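Local coordinates for protein putative surface-anchored fimbrial subunit (Corynebacterium diphtheriae, PDB 3HR6) that is the major shaft pilin SpaA, built of tandem Ig-like modules with stabilizing isopeptide and disulfide bonds, and probably polymerizes into cell-wall-anchored pili, at residues A8-G14 against H136-Q142; T182-F187 against L241-D245. Where two conformers were deposited one is given. Numbering follows the deposited sequence.

Contact 1: residues A8-G14 against H136-Q142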
loop_
_atom_site.group_PDB
_atom_site.type_symbol
_atom_site.label_atom_id
_atom_site.label_comp_id
_atom_site.label_asym_id
_atom_site.label_seq_id
_atom_site.Cartn_x
_atom_site.Cartn_y
_atom_site.Cartn_z
ATOM N N ALA A 8 30.704 8.044 14.002
ATOM C CA ALA A 8 30.278 7.667 12.669
ATOM C C ALA A 8 29.402 6.427 12.813
ATOM O O ALA A 8 29.907 5.345 13.205
ATOM C CB ALA A 8 31.495 7.365 11.830
ATOM N N VAL A 9 28.112 6.576 12.522
ATOM C CA VAL A 9 27.174 5.461 12.580
ATOM C C VAL A 9 27.038 4.846 11.191
ATOM O O VAL A 9 26.574 5.491 10.262
ATOM C CB VAL A 9 25.764 5.890 13.070
ATOM C CG1 VAL A 9 24.876 4.677 13.203
ATOM C CG2 VAL A 9 25.836 6.647 14.390
ATOM N N HIS A 10 27.367 3.558 11.103
ATOM C CA HIS A 10 27.163 2.766 9.898
ATOM C C HIS A 10 26.011 1.784 10.102
ATOM O O HIS A 10 26.089 0.876 10.924
ATOM C CB HIS A 10 28.446 1.998 9.578
ATOM C CG HIS A 10 29.668 2.850 9.487
ATOM N ND1 HIS A 10 29.959 3.618 8.379
ATOM C CD2 HIS A 10 30.662 3.080 10.375
ATOM C CE1 HIS A 10 31.098 4.255 8.579
ATOM N NE2 HIS A 10 31.544 3.950 9.783
ATOM N N ALA A 11 24.958 1.920 9.312
ATOM C CA ALA A 11 23.773 1.137 9.476
ATOM C C ALA A 11 23.901 -0.111 8.642
ATOM O O ALA A 11 23.853 -0.046 7.426
ATOM C CB ALA A 11 22.562 1.954 9.029
ATOM N N LEU A 12 24.103 -1.247 9.297
ATOM C CA LEU A 12 24.305 -2.518 8.606
ATOM C C LEU A 12 23.018 -3.310 8.500
ATOM O O LEU A 12 22.271 -3.438 9.489
ATOM C CB LEU A 12 25.322 -3.340 9.395
ATOM C CG LEU A 12 26.768 -3.061 9.019
ATOM C CD1 LEU A 12 27.106 -1.598 8.783
ATOM C CD2 LEU A 12 27.719 -3.781 9.980
ATOM N N MET A 13 22.749 -3.857 7.322
ATOM C CA MET A 13 21.619 -4.762 7.133
ATOM C C MET A 13 22.065 -6.203 7.361
ATOM O O MET A 13 22.901 -6.725 6.608
ATOM C CB MET A 13 21.059 -4.608 5.711
ATOM C CG MET A 13 20.004 -5.636 5.371
ATOM S SD MET A 13 19.168 -5.327 3.826
ATOM C CE MET A 13 20.561 -5.390 2.674
ATOM N N GLY A 14 21.503 -6.869 8.366
ATOM C CA GLY A 14 21.839 -8.275 8.618
ATOM C C GLY A 14 21.565 -8.653 10.050
ATOM O O GLY A 14 21.073 -7.824 10.827
ATOM N N HIS A 136 33.661 4.766 15.347
ATOM C CA HIS A 136 32.744 4.102 14.395
ATOM C C HIS A 136 31.937 3.003 15.081
ATOM O O HIS A 136 32.498 2.197 15.854
ATOM C CB HIS A 136 33.555 3.479 13.264
ATOM C CG HIS A 136 34.258 4.486 12.422
ATOM N ND1 HIS A 136 33.695 5.023 11.287
ATOM C CD2 HIS A 136 35.446 5.110 12.585
ATOM C CE1 HIS A 136 34.530 5.904 10.761
ATOM N NE2 HIS A 136 35.594 5.981 11.532
ATOM N N VAL A 137 30.637 2.976 14.784
ATOM C CA VAL A 137 29.719 1.982 15.328
ATOM C C VAL A 137 28.856 1.451 14.205
ATOM O O VAL A 137 28.670 2.106 13.181
ATOM C CB VAL A 137 28.852 2.534 16.464
ATOM C CG1 VAL A 137 29.761 2.967 17.607
ATOM C CG2 VAL A 137 28.018 3.697 15.977
ATOM N N TYR A 138 28.375 0.235 14.404
ATOM C CA TYR A 138 27.857 -0.599 13.328
ATOM C C TYR A 138 26.560 -1.330 13.753
ATOM O O TYR A 138 26.483 -2.559 13.710
ATOM C CB TYR A 138 28.934 -1.618 12.925
ATOM C CG TYR A 138 30.196 -0.984 12.406
ATOM C CD1 TYR A 138 30.355 -0.703 11.046
ATOM C CD2 TYR A 138 31.218 -0.641 13.268
ATOM C CE1 TYR A 138 31.514 -0.099 10.572
ATOM C CE2 TYR A 138 32.366 -0.021 12.812
ATOM C CZ TYR A 138 32.505 0.248 11.464
ATOM O OH TYR A 138 33.638 0.864 11.014
ATOM N N PRO A 139 25.539 -0.582 14.159
ATOM C CA PRO A 139 24.251 -1.186 14.514
ATOM C C PRO A 139 23.622 -1.947 13.323
ATOM O O PRO A 139 23.740 -1.491 12.182
ATOM C CB PRO A 139 23.418 0.028 14.900
ATOM C CG PRO A 139 23.987 1.122 14.052
ATOM C CD PRO A 139 25.459 0.892 14.149
ATOM N N LYS A 140 23.023 -3.107 13.600
ATOM C CA LYS A 140 22.360 -3.933 12.599
ATOM C C LYS A 140 20.864 -3.700 12.610
ATOM O O LYS A 140 20.250 -3.558 13.659
ATOM C CB LYS A 140 22.600 -5.429 12.869
ATOM C CG LYS A 140 23.880 -5.996 12.303
ATOM C CD LYS A 140 25.161 -5.297 12.715
ATOM C CE LYS A 140 25.910 -5.885 13.920
ATOM N NZ LYS A 140 27.223 -5.145 14.134
ATOM N N HIS A 141 20.275 -3.678 11.427
ATOM C CA HIS A 141 18.826 -3.672 11.268
ATOM C C HIS A 141 18.472 -4.734 10.250
ATOM O O HIS A 141 19.341 -5.291 9.586
ATOM C CB HIS A 141 18.299 -2.324 10.798
ATOM C CG HIS A 141 18.770 -1.961 9.432
ATOM N ND1 HIS A 141 19.910 -1.225 9.208
ATOM C CD2 HIS A 141 18.290 -2.298 8.212
ATOM C CE1 HIS A 141 20.106 -1.107 7.903
ATOM N NE2 HIS A 141 19.132 -1.740 7.275
ATOM N N GLN A 142 17.184 -5.045 10.158
ATOM C CA GLN A 142 16.712 -6.043 9.207
ATOM C C GLN A 142 15.709 -5.413 8.282
ATOM O O GLN A 142 14.869 -4.631 8.676
ATOM C CB GLN A 142 16.128 -7.289 9.897
ATOM C CG GLN A 142 17.131 -8.123 10.723
ATOM C CD GLN A 142 17.404 -7.591 12.100
ATOM O OE1 GLN A 142 16.486 -7.412 12.911
ATOM N NE2 GLN A 142 18.683 -7.328 12.393
#
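The segments 8-14 and 136-142 run parallel, their end-to-end directions 29° apart, in unbroken register from Ala8 opposite His136 (CA-CA 4.7 Å) to Met13 opposite His141 (CA-CA 5.1 Å). Val137 N to Ala8 O (2.9 Å) and His10 N to Val137 O (2.9 Å) start a ladder that continues through Leu12 N to Pro139 O (2.9 Å), His141 N to Leu12 O (2.8 Å) and Gly14 N to His141 O (2.9 Å). Pro139 has no amide hydrogen for His10 O; Tyr138 CA and Pro139 CD each approach it to 3.3 Å instead, and the beta-bridge pairing is interrupted at His10-Tyr138 and Ala11-Pro139, where Tyr138 (psi 58°) leaves extended geometry. Such parallel pairing of the first and last strands fits an Ig-like module, here the N-terminal pilin domain. On the inward face Val9 CG1 meets Pro139 CG at 3.8 Å and Val9 CG2 meets Val137 CG2 at 4.0 Å, backed by Phe39 and Phe117; farther along, Met13 CA lies over the His141 ring, 4.1 Å from its centroid (CH-pi). The rings of His10, His136 and Tyr138 form an aromatic cluster: His10 NE2 and His136 ND1 share a 2.8 Å hydrogen bond, while His10 ND1 is bound to Gly87 O. At Gly14 (phi 157°, psi -179°) a CB would clash with the preceding carbonyl; Gly14 O accepts from Gln142 NE2 at 2.9 Å.

Contact 2: residues T182-F187 against L241-D245; sequences TKFEGF and LQSLD
In the second Ig-like module, the Cna-B-like pilin domain, the loop that leads into strand 187-192 is laid across the C-terminal end of the short helix 238-242. Segment 182-187 has no regular helix or strand: Thr182 to Phe184 are extended, Glu185 turns (-74°, -27°) and Gly186 is extended again (phi 170°, psi 179°). Segment 241-245 is helical to Gln242, leaves helical angles at Ser243 (-100°, 6°) and enters a 3-10 segment at Leu244-Asp245. The closest CA pairs, Gly186-Leu241 and Lys183-Asp245, both lie 6.4 Å apart.

Two leucines make the apolar half: Leu244 (chi1 t, chi2 p) puts CD2 over the faces of Phe184 (chi1 m) and Phe187 (chi1 t) as CH-pi contacts, 4.0 and 4.1 Å from their centroids; Leu241 (chi1 t, chi2 p) packs CD1 on Gly186 CA (3.4 Å) and Phe184 CB (3.6 Å).

The polar half serves the helix end. Lys183 (m, m, t, t) curls so that NZ donates to Gln242 O at 2.6 Å and forms a long salt bridge with Asp245 OD1 at 3.6 Å; this ammonium lies beside two acceptors, Gln242 O and Asp245 OD1, only 2.9 Å apart. Leu241 O receives Leu244 N at 3.2 Å. Thr182 OG1 is bound to Ala179 O, Phe187 N to Asn279 OD1, and Glu185 OE2 salt-bridges Arg113. Water 1 links Thr182 O (2.6 Å) with Asp245 OD2 (2.9 Å). Water 2 accepts from Phe184 N at 3.0 Å and is hydrogen-bonded to Leu241 O (2.7 Å) and Asp245 OD1 (3.1 Å).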
loop_
_atom_site.group_PDB
_atom_site.type_symbol
_atom_site.label_atom_id
_atom_site.label_comp_id
_atom_site.label_asym_id
_atom_site.label_seq_id
_atom_site.Cartn_x
_atom_site.Cartn_y
_atom_site.Cartn_z
ATOM N N THR A 182 15.553 -10.569 20.222
ATOM C CA THR A 182 14.786 -9.308 20.133
ATOM C C THR A 182 13.356 -9.589 19.753
ATOM O O THR A 182 13.023 -10.676 19.280
ATOM C CB THR A 182 15.390 -8.251 19.157
ATOM O OG1 THR A 182 15.380 -8.714 17.788
ATOM C CG2 THR A 182 16.799 -7.900 19.583
ATOM N N LYS A 183 12.492 -8.601 19.973
ATOM C CA LYS A 183 11.077 -8.734 19.632
ATOM C C LYS A 183 10.659 -7.630 18.696
ATOM O O LYS A 183 11.271 -6.565 18.650
ATOM C CB LYS A 183 10.219 -8.687 20.912
ATOM C CG LYS A 183 10.561 -9.768 21.895
ATOM C CD LYS A 183 9.871 -11.048 21.481
ATOM C CE LYS A 183 10.397 -12.228 22.243
ATOM N NZ LYS A 183 9.392 -13.324 22.177
ATOM N N PHE A 184 9.619 -7.902 17.910
ATOM C CA PHE A 184 9.018 -6.885 17.118
ATOM C C PHE A 184 8.448 -5.821 18.049
ATOM O O PHE A 184 7.892 -6.149 19.087
ATOM C CB PHE A 184 7.913 -7.460 16.222
ATOM C CG PHE A 184 8.432 -8.185 15.024
ATOM C CD1 PHE A 184 8.782 -7.487 13.898
ATOM C CD2 PHE A 184 8.564 -9.564 15.032
ATOM C CE1 PHE A 184 9.251 -8.147 12.774
ATOM C CE2 PHE A 184 9.047 -10.233 13.927
ATOM C CZ PHE A 184 9.376 -9.527 12.794
ATOM N N GLU A 185 8.589 -4.553 17.659
ATOM C CA GLU A 185 8.000 -3.445 18.420
ATOM C C GLU A 185 6.499 -3.413 18.204
ATOM O O GLU A 185 5.751 -2.935 19.066
ATOM C CB GLU A 185 8.496 -2.091 17.935
ATOM C CG GLU A 185 9.937 -1.748 18.117
ATOM C CD GLU A 185 10.198 -0.416 17.441
ATOM O OE1 GLU A 185 9.421 0.543 17.657
ATOM O OE2 GLU A 185 11.143 -0.316 16.657
ATOM N N GLY A 186 6.076 -3.918 17.054
ATOM C CA GLY A 186 4.680 -3.895 16.657
ATOM C C GLY A 186 4.645 -4.331 15.225
ATOM O O GLY A 186 5.687 -4.586 14.642
ATOM N N PHE A 187 3.457 -4.416 14.640
ATOM C CA PHE A 187 3.356 -4.884 13.272
ATOM C C PHE A 187 2.016 -4.431 12.736
ATOM O O PHE A 187 0.974 -4.923 13.165
ATOM C CB PHE A 187 3.531 -6.405 13.179
ATOM C CG PHE A 187 4.145 -6.866 11.878
ATOM C CD1 PHE A 187 5.508 -6.857 11.703
ATOM C CD2 PHE A 187 3.366 -7.284 10.837
ATOM C CE1 PHE A 187 6.080 -7.292 10.544
ATOM C CE2 PHE A 187 3.960 -7.685 9.631
ATOM C CZ PHE A 187 5.291 -7.685 9.501
ATOM N N LEU A 241 2.109 -10.751 18.799
ATOM C CA LEU A 241 3.246 -9.898 18.476
ATOM C C LEU A 241 4.503 -10.441 19.132
ATOM O O LEU A 241 5.563 -10.477 18.504
ATOM C CB LEU A 241 3.008 -8.450 18.893
ATOM C CG LEU A 241 4.154 -7.458 18.688
ATOM C CD1 LEU A 241 4.502 -7.206 17.195
ATOM C CD2 LEU A 241 3.809 -6.165 19.397
ATOM N N GLN A 242 4.356 -10.867 20.391
ATOM C CA GLN A 242 5.474 -11.408 21.191
ATOM C C GLN A 242 6.094 -12.653 20.563
ATOM O O GLN A 242 7.295 -12.870 20.688
ATOM C CB GLN A 242 5.033 -11.748 22.628
ATOM C CG GLN A 242 5.365 -10.687 23.680
ATOM C CD GLN A 242 6.827 -10.686 24.098
ATOM O OE1 GLN A 242 7.541 -9.720 23.853
ATOM N NE2 GLN A 242 7.276 -11.769 24.735
ATOM N N SER A 243 5.272 -13.474 19.907
ATOM C CA SER A 243 5.771 -14.690 19.267
ATOM C C SER A 243 5.988 -14.562 17.767
ATOM O O SER A 243 6.293 -15.543 17.107
ATOM C CB SER A 243 4.874 -15.884 19.571
ATOM O OG SER A 243 3.598 -15.741 18.990
ATOM N N LEU A 244 5.835 -13.357 17.227
ATOM C CA LEU A 244 5.943 -13.155 15.782
ATOM C C LEU A 244 7.348 -13.438 15.270
ATOM O O LEU A 244 7.524 -13.860 14.124
ATOM C CB LEU A 244 5.477 -11.740 15.406
ATOM C CG LEU A 244 5.223 -11.464 13.934
ATOM C CD1 LEU A 244 4.037 -12.272 13.457
ATOM C CD2 LEU A 244 5.047 -9.949 13.726
ATOM N N ASP A 245 8.351 -13.227 16.114
ATOM C CA ASP A 245 9.711 -13.630 15.795
ATOM C C ASP A 245 9.893 -15.132 15.581
ATOM O O ASP A 245 10.963 -15.557 15.137
ATOM C CB ASP A 245 10.704 -13.146 16.854
ATOM C CG ASP A 245 10.364 -13.634 18.238
ATOM O OD1 ASP A 245 9.199 -13.490 18.629
ATOM O OD2 ASP A 245 11.258 -14.139 18.930
HETATM O O HOH W 1 13.923 -13.053 18.549
HETATM O O HOH W 2 8.263 -10.560 18.418
#

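From the N terminus, strand 5-13 opens the first module, and strand 131-143 returns beside it in contact 1, closing a loop of 121 residues. The chain then enters the second module, where contact 2 closes a smaller loop of 53 residues, joining the loop before strand 187-192 to the end of helix 238-242. The two are in series, neither nested nor crossed. The centres of contacts 1 and 2 are about 21 Å apart; the nearest atoms of contacts 1 and 2 are about 5 Å apart and do not touch. Bonds at the module boundary bridge them: Gln142 OE1 takes the amide of Ala179, whose carbonyl oxygen binds Thr182 OG1, and Glu185 reaches back to Arg113 of the first module.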